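Local coordinates for putative spindle pole body component alp6 protein (Chaetomium thermophilum, PDB 6L7R), which probably binds gamma-tubulin and microtubule minus ends as a TUBGCP family member, and is represented here by its N-terminal helical part, at residues L41-A44 with L45-P49; L77-S80 with N81-R85; V57-A60 with S61-K65. All coordinates share one frame; numbering follows the deposited sequence.

Interaction 1 of 3, residues L41-A44 with L45-P49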
loop_
_atom_site.group_PDB
_atom_site.type_symbol
_atom_site.label_atom_id
_atom_site.label_comp_id
_atom_site.label_asym_id
_atom_site.label_seq_id
_atom_site.Cartn_x
_atom_site.Cartn_y
_atom_site.Cartn_z
ATOM N N LEU A 41 10.688 2.602 -12.133
ATOM C CA LEU A 41 9.269 2.490 -12.447
ATOM C C LEU A 41 8.411 2.941 -11.273
ATOM O O LEU A 41 7.448 3.696 -11.447
ATOM C CB LEU A 41 8.920 1.057 -12.823
ATOM C CG LEU A 41 7.426 0.840 -13.056
ATOM C CD1 LEU A 41 6.975 1.571 -14.308
ATOM C CD2 LEU A 41 7.115 -0.642 -13.144
ATOM N N VAL A 42 8.739 2.482 -10.067
ATOM C CA VAL A 42 7.933 2.868 -8.908
ATOM C C VAL A 42 7.950 4.380 -8.747
ATOM O O VAL A 42 6.908 5.012 -8.538
ATOM C CB VAL A 42 8.429 2.160 -7.634
ATOM C CG1 VAL A 42 7.668 2.691 -6.398
ATOM C CG2 VAL A 42 8.255 0.655 -7.754
ATOM N N ARG A 43 9.130 4.993 -8.875
ATOM C CA ARG A 43 9.197 6.442 -8.732
ATOM C C ARG A 43 8.314 7.132 -9.761
ATOM O O ARG A 43 7.598 8.085 -9.436
ATOM C CB ARG A 43 10.642 6.926 -8.855
ATOM C CG ARG A 43 11.528 6.476 -7.709
ATOM C CD ARG A 43 11.001 6.973 -6.366
ATOM N NE ARG A 43 12.110 7.464 -5.564
ATOM C CZ ARG A 43 12.605 8.694 -5.668
ATOM N NH1 ARG A 43 12.077 9.555 -6.525
ATOM N NH2 ARG A 43 13.628 9.066 -4.923
ATOM N N ALA A 44 8.330 6.646 -11.005
ATOM C CA ALA A 44 7.502 7.257 -12.039
ATOM C C ALA A 44 6.022 7.082 -11.726
ATOM O O ALA A 44 5.229 8.019 -11.885
ATOM C CB ALA A 44 7.843 6.655 -13.404
ATOM N N LEU A 45 5.629 5.881 -11.296
ATOM C CA LEU A 45 4.229 5.637 -10.953
ATOM C C LEU A 45 3.755 6.583 -9.861
ATOM O O LEU A 45 2.652 7.132 -9.939
ATOM C CB LEU A 45 4.040 4.187 -10.511
ATOM C CG LEU A 45 4.213 3.144 -11.623
ATOM C CD1 LEU A 45 4.219 1.735 -11.068
ATOM C CD2 LEU A 45 3.117 3.301 -12.675
ATOM N N LEU A 46 4.581 6.796 -8.837
ATOM C CA LEU A 46 4.150 7.631 -7.722
ATOM C C LEU A 46 4.081 9.104 -8.089
ATOM O O LEU A 46 3.451 9.869 -7.354
ATOM C CB LEU A 46 5.073 7.412 -6.524
ATOM C CG LEU A 46 5.004 6.016 -5.909
ATOM C CD1 LEU A 46 6.024 5.870 -4.797
ATOM C CD2 LEU A 46 3.593 5.706 -5.382
ATOM N N GLU A 47 4.684 9.519 -9.211
ATOM C CA GLU A 47 4.522 10.886 -9.696
ATOM C C GLU A 47 3.245 11.092 -10.502
ATOM O O GLU A 47 2.910 12.242 -10.804
ATOM C CB GLU A 47 5.700 11.310 -10.585
ATOM C CG GLU A 47 7.088 11.021 -10.055
ATOM C CD GLU A 47 7.477 11.885 -8.876
ATOM O OE1 GLU A 47 6.701 12.792 -8.506
ATOM O OE2 GLU A 47 8.572 11.652 -8.316
ATOM N N GLN A 48 2.546 10.029 -10.883
ATOM C CA GLN A 48 1.414 10.184 -11.794
ATOM C C GLN A 48 0.278 10.924 -11.089
ATOM O O GLN A 48 -0.041 10.608 -9.937
ATOM C CB GLN A 48 0.954 8.819 -12.317
ATOM C CG GLN A 48 1.975 8.168 -13.256
ATOM C CD GLN A 48 1.470 6.895 -13.939
ATOM O OE1 GLN A 48 0.614 6.177 -13.413
ATOM N NE2 GLN A 48 2.005 6.619 -15.125
ATOM N N PRO A 49 -0.337 11.922 -11.735
ATOM C CA PRO A 49 -1.277 12.800 -11.010
ATOM C C PRO A 49 -2.481 12.085 -10.415
ATOM O O PRO A 49 -2.899 12.423 -9.300
ATOM C CB PRO A 49 -1.694 13.814 -12.086
ATOM C CG PRO A 49 -0.558 13.820 -13.051
ATOM C CD PRO A 49 -0.054 12.411 -13.093
#

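Interaction 2 of 3, residues L77-S80 with N81-R85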
loop_
_atom_site.group_PDB
_atom_site.type_symbol
_atom_site.label_atom_id
_atom_site.label_comp_id
_atom_site.label_asym_id
_atom_site.label_seq_id
_atom_site.Cartn_x
_atom_site.Cartn_y
_atom_site.Cartn_z
ATOM N N LEU A 77 -21.618 -6.086 7.498
ATOM C CA LEU A 77 -21.742 -5.568 8.860
ATOM C C LEU A 77 -20.393 -5.582 9.574
ATOM O O LEU A 77 -20.026 -4.615 10.256
ATOM C CB LEU A 77 -22.782 -6.380 9.642
ATOM C CG LEU A 77 -22.935 -6.145 11.154
ATOM C CD1 LEU A 77 -23.125 -4.669 11.470
ATOM C CD2 LEU A 77 -24.095 -6.969 11.753
ATOM N N ARG A 78 -19.630 -6.665 9.411
ATOM C CA ARG A 78 -18.324 -6.749 10.050
ATOM C C ARG A 78 -17.406 -5.622 9.587
ATOM O O ARG A 78 -16.695 -5.019 10.398
ATOM C CB ARG A 78 -17.695 -8.112 9.774
ATOM C CG ARG A 78 -16.311 -8.278 10.377
ATOM C CD ARG A 78 -16.037 -9.722 10.800
ATOM N NE ARG A 78 -16.072 -10.670 9.686
ATOM C CZ ARG A 78 -14.997 -11.167 9.079
ATOM N NH1 ARG A 78 -13.779 -10.809 9.465
ATOM N NH2 ARG A 78 -15.141 -12.036 8.084
ATOM N N PHE A 79 -17.412 -5.310 8.287
ATOM C CA PHE A 79 -16.601 -4.188 7.827
ATOM C C PHE A 79 -17.052 -2.885 8.471
ATOM O O PHE A 79 -16.220 -2.056 8.859
ATOM C CB PHE A 79 -16.652 -4.036 6.310
ATOM C CG PHE A 79 -16.207 -2.673 5.859
ATOM C CD1 PHE A 79 -14.854 -2.358 5.824
ATOM C CD2 PHE A 79 -17.134 -1.689 5.546
ATOM C CE1 PHE A 79 -14.428 -1.089 5.447
ATOM C CE2 PHE A 79 -16.724 -0.421 5.180
ATOM C CZ PHE A 79 -15.370 -0.119 5.119
ATOM N N SER A 80 -18.367 -2.672 8.555
ATOM C CA SER A 80 -18.887 -1.436 9.129
ATOM C C SER A 80 -18.444 -1.271 10.578
ATOM O O SER A 80 -18.088 -0.165 11.009
ATOM C CB SER A 80 -20.408 -1.423 9.016
ATOM O OG SER A 80 -20.927 -0.167 9.401
ATOM N N ASN A 81 -18.443 -2.358 11.348
ATOM C CA ASN A 81 -17.954 -2.268 12.720
ATOM C C ASN A 81 -16.445 -2.033 12.752
ATOM O O ASN A 81 -15.947 -1.263 13.583
ATOM C CB ASN A 81 -18.333 -3.532 13.492
ATOM C CG ASN A 81 -19.842 -3.683 13.661
ATOM O OD1 ASN A 81 -20.593 -2.715 13.517
ATOM N ND2 ASN A 81 -20.293 -4.900 13.962
ATOM N N LEU A 82 -15.698 -2.681 11.855
ATOM C CA LEU A 82 -14.258 -2.432 11.786
ATOM C C LEU A 82 -13.959 -0.976 11.435
ATOM O O LEU A 82 -13.075 -0.348 12.040
ATOM C CB LEU A 82 -13.608 -3.371 10.768
ATOM C CG LEU A 82 -13.497 -4.848 11.147
ATOM C CD1 LEU A 82 -13.221 -5.723 9.927
ATOM C CD2 LEU A 82 -12.414 -5.032 12.186
ATOM N N TYR A 83 -14.702 -0.417 10.472
ATOM C CA TYR A 83 -14.493 0.970 10.068
ATOM C C TYR A 83 -14.706 1.915 11.237
ATOM O O TYR A 83 -13.946 2.872 11.426
ATOM C CB TYR A 83 -15.440 1.337 8.921
ATOM C CG TYR A 83 -15.357 2.797 8.502
ATOM C CD1 TYR A 83 -14.204 3.310 7.915
ATOM C CD2 TYR A 83 -16.431 3.659 8.689
ATOM C CE1 TYR A 83 -14.122 4.646 7.534
ATOM C CE2 TYR A 83 -16.360 4.993 8.307
ATOM C CZ TYR A 83 -15.204 5.479 7.733
ATOM O OH TYR A 83 -15.132 6.801 7.356
ATOM N N THR A 84 -15.747 1.665 12.030
ATOM C CA THR A 84 -16.019 2.519 13.175
ATOM C C THR A 84 -14.879 2.461 14.183
ATOM O O THR A 84 -14.449 3.494 14.706
ATOM C CB THR A 84 -17.337 2.103 13.822
ATOM O OG1 THR A 84 -18.415 2.396 12.925
ATOM C CG2 THR A 84 -17.549 2.845 15.131
ATOM N N ARG A 85 -14.390 1.250 14.480
ATOM C CA ARG A 85 -13.267 1.107 15.402
ATOM C C ARG A 85 -12.065 1.882 14.902
ATOM O O ARG A 85 -11.399 2.592 15.665
ATOM C CB ARG A 85 -12.885 -0.364 15.565
ATOM C CG ARG A 85 -13.868 -1.225 16.343
ATOM C CD ARG A 85 -13.219 -2.611 16.587
ATOM N NE ARG A 85 -11.885 -2.467 17.167
ATOM C CZ ARG A 85 -10.958 -3.421 17.171
ATOM N NH1 ARG A 85 -11.192 -4.590 16.594
ATOM N NH2 ARG A 85 -9.783 -3.196 17.742
#

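Interaction 3 of 3, residues V57-A60 with S61-K65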
loop_
_atom_site.group_PDB
_atom_site.type_symbol
_atom_site.label_atom_id
_atom_site.label_comp_id
_atom_site.label_asym_id
_atom_site.label_seq_id
_atom_site.Cartn_x
_atom_site.Cartn_y
_atom_site.Cartn_z
ATOM N N VAL A 57 -12.698 10.971 5.202
ATOM C CA VAL A 57 -13.949 11.097 4.467
ATOM C C VAL A 57 -14.622 9.724 4.379
ATOM O O VAL A 57 -13.954 8.691 4.451
ATOM C CB VAL A 57 -13.709 11.710 3.065
ATOM C CG1 VAL A 57 -13.037 10.706 2.148
ATOM C CG2 VAL A 57 -15.011 12.237 2.455
ATOM N N ASN A 58 -15.949 9.716 4.255
ATOM C CA ASN A 58 -16.704 8.481 4.080
ATOM C C ASN A 58 -16.683 7.969 2.642
ATOM O O ASN A 58 -17.432 7.041 2.322
ATOM C CB ASN A 58 -18.154 8.682 4.534
ATOM C CG ASN A 58 -18.315 8.602 6.045
ATOM O OD1 ASN A 58 -17.336 8.487 6.783
ATOM N ND2 ASN A 58 -19.556 8.665 6.509
ATOM N N HIS A 59 -15.839 8.537 1.779
ATOM C CA HIS A 59 -15.884 8.201 0.357
ATOM C C HIS A 59 -15.366 6.791 0.099
ATOM O O HIS A 59 -16.022 5.995 -0.583
ATOM C CB HIS A 59 -15.084 9.228 -0.447
ATOM C CG HIS A 59 -15.043 8.945 -1.915
ATOM N ND1 HIS A 59 -13.919 8.456 -2.547
ATOM C CD2 HIS A 59 -15.986 9.081 -2.877
ATOM C CE1 HIS A 59 -14.172 8.303 -3.835
ATOM N NE2 HIS A 59 -15.419 8.674 -4.061
ATOM N N ALA A 60 -14.184 6.465 0.625
ATOM C CA ALA A 60 -13.641 5.125 0.425
ATOM C C ALA A 60 -14.477 4.077 1.145
ATOM O O ALA A 60 -14.699 2.980 0.618
ATOM C CB ALA A 60 -12.191 5.062 0.904
ATOM N N SER A 61 -14.950 4.396 2.350
ATOM C CA SER A 61 -15.770 3.450 3.094
ATOM C C SER A 61 -17.114 3.220 2.418
ATOM O O SER A 61 -17.659 2.110 2.484
ATOM C CB SER A 61 -15.956 3.948 4.526
ATOM O OG SER A 61 -16.504 5.254 4.540
ATOM N N ASP A 62 -17.668 4.248 1.769
ATOM C CA ASP A 62 -18.897 4.055 1.004
ATOM C C ASP A 62 -18.642 3.203 -0.234
ATOM O O ASP A 62 -19.480 2.374 -0.607
ATOM C CB ASP A 62 -19.492 5.406 0.614
ATOM C CG ASP A 62 -20.379 5.981 1.693
ATOM O OD1 ASP A 62 -20.181 7.156 2.062
ATOM O OD2 ASP A 62 -21.279 5.258 2.171
ATOM N N LEU A 63 -17.490 3.399 -0.884
ATOM C CA LEU A 63 -17.129 2.544 -2.009
ATOM C C LEU A 63 -16.943 1.103 -1.559
ATOM O O LEU A 63 -17.358 0.169 -2.256
ATOM C CB LEU A 63 -15.853 3.058 -2.680
ATOM C CG LEU A 63 -15.944 4.279 -3.599
ATOM C CD1 LEU A 63 -14.555 4.757 -3.979
ATOM C CD2 LEU A 63 -16.745 3.949 -4.840
ATOM N N ILE A 64 -16.322 0.904 -0.394
ATOM C CA ILE A 64 -16.091 -0.449 0.102
ATOM C C ILE A 64 -17.410 -1.116 0.475
ATOM O O ILE A 64 -17.642 -2.286 0.149
ATOM C CB ILE A 64 -15.113 -0.426 1.289
ATOM C CG1 ILE A 64 -13.705 -0.044 0.818
ATOM C CG2 ILE A 64 -15.103 -1.771 2.000
ATOM C CD1 ILE A 64 -12.731 0.218 1.952
ATOM N N LYS A 65 -18.299 -0.386 1.154
ATOM C CA LYS A 65 -19.572 -0.977 1.549
ATOM C C LYS A 65 -20.377 -1.415 0.329
ATOM O O LYS A 65 -20.873 -2.545 0.273
ATOM C CB LYS A 65 -20.374 0.010 2.400
ATOM C CG LYS A 65 -21.223 -0.654 3.479
ATOM C CD LYS A 65 -22.221 0.319 4.097
ATOM C CE LYS A 65 -21.553 1.633 4.492
ATOM N NZ LYS A 65 -20.464 1.465 5.501
#

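Interaction 1 of 3, residues L41-A44 with L45-P49
Leu-41 and Leu-45 meet one helical turn apart, and their contact illustrates how the close of an alpha-helix can be firmly packed on one side and loose on the other. On the tight side, CG of Leu-41 stands 3.9 Å from CD1 of Leu-45. The next pair matches it, with Val-42 CG1 at 3.9 Å from Leu-46 CD1, but here the side chains run alongside each other and point the same way. Leu-46 has its CG anti to the carbonyl carbon (chi1 -66°), a setting that keeps the chain close to the preceding turn, where CG rests 3.4 Å from Val-42 O. The backbone is equally firm: Leu-45 N donates to Leu-41 O at 2.8 Å with a nearly straight N-H...O angle of 167°, and Leu-46 N follows to Val-42 O.

At Glu-47 this order relaxes. Its N-H is shared between Arg-43 O at 3.3 Å and Ala-44 O at 3.1 Å, both bonds weak. Its bent side chain brings OE2 only to within 4.5 Å of Arg-43 NH1, too far for a salt bridge, so any attraction is probably diffuse and weakened by solvent.

Val-42, Arg-43 and Leu-46 all pack on Ile-13 of helix 6-20, and Arg-43 NE adds a weak hydrogen bond to Asn-10; the leucines and Val-42 also meet apolar side chains of the other protein chain, which places this end of helix 29-47 between the two.

Interaction 2 of 3, residues L77-S80 with N81-R85
Phe-79 and Tyr-83 leave the helix in the same direction, one beside the other, yet their rings do not stack. What meets the phenylalanine is the CB of Tyr-83, set over one ring face but displaced toward the rim, where it lies 4.1 Å from CZ. The tyrosine's first torsion (chi1 176°) holds its CG anti to the backbone N, which carries the phenol onward from that CB and away from its neighbour, to where its hydroxyl is hydrogen-bonded to Asn-58 OD1.

Arg-78 and Leu-82 are likewise side by side: the aliphatic base of the arginine offers CG to the leucine CD1 at 4.0 Å. Its charged end turns out of this helix altogether, NH1 pairing with an acidic side chain of the other protein chain. Such i to i+4 pairing is the working rule of an alpha-helix, and here the rule is read on helix 76-88, which runs roughly antiparallel to helix 59-70 as one arm of a helical hairpin. Phe-79 packs on Ile-64 and Leu-68 across that hairpin, and Tyr-83 on Ser-61.

Leu-77 and Asn-81 have a different relation, their side chains crossing at a slant. The leucine CD1 lies 3.8 Å from both OD1 and ND2 of Asn-81. Backbone bonds keep these pairs in step, Tyr-83 N reaching Phe-79 O at 2.8 Å; on the next rung Thr-84 N meets Ser-80 O at 3.1 Å.

Interaction 3 of 3, residues V57-A60 with S61-K65
Ser-61 and Asp-62 both close on the carbonyl of Asn-58, the N-cap residue of helix 59-70; the asparagine side chain makes no capping bond, but its carbonyl accepts the first helical bond. Asp-62 N donates to Asn-58 O at 2.9 Å, and Ser-61 OG adds a weak hydrogen bond to the same oxygen at 3.0 Å. The hydroxyl gets there because its torsion (chi1 56°) sets OG between the backbone N and the carbonyl carbon. Asp-62 OD1 also comes within 2.8 Å of Asn-58 O, but both are acceptors, and the approach is probably unfavourable.

One step further along, Leu-63 leans over a face of the His-59 imidazole, its CD1 3.6 Å from CE1. Ile-53 and Pro-54 of the loop before the helix also touch His-59. Further out, Asn-58 OD1 is hydrogen-bonded to Tyr-83 OH of helix 76-88, and Ala-60 packs on Leu-99 of helix 95-105. Farther along the helix, Ile-64 has its N bonded to Ala-60 O and its CG1 lying only 3.2 Å from that same oxygen.

Interactions 2 and 3 belong to one piece of the fold: their centres are 12 Å apart, on adjoining helices. The join is both polar and apolar, for Tyr-83 OH makes a probable hydrogen bond of 2.8 Å with Asn-58 OD1, while Phe-79 CZ packs 3.5 Å from Ile-64 CG2. Tyr-83 thus reaches the opening turn of 57-65 at Asn-58 and Ser-61, and Phe-79 meets the helix farther on. Interaction 1 stands apart. Its centre is about 25 Å from that of interaction 3 and about 32 Å from that of interaction 2, on the opposite side of the chain's centre from the latter. All three touch the same neighbouring protein chain.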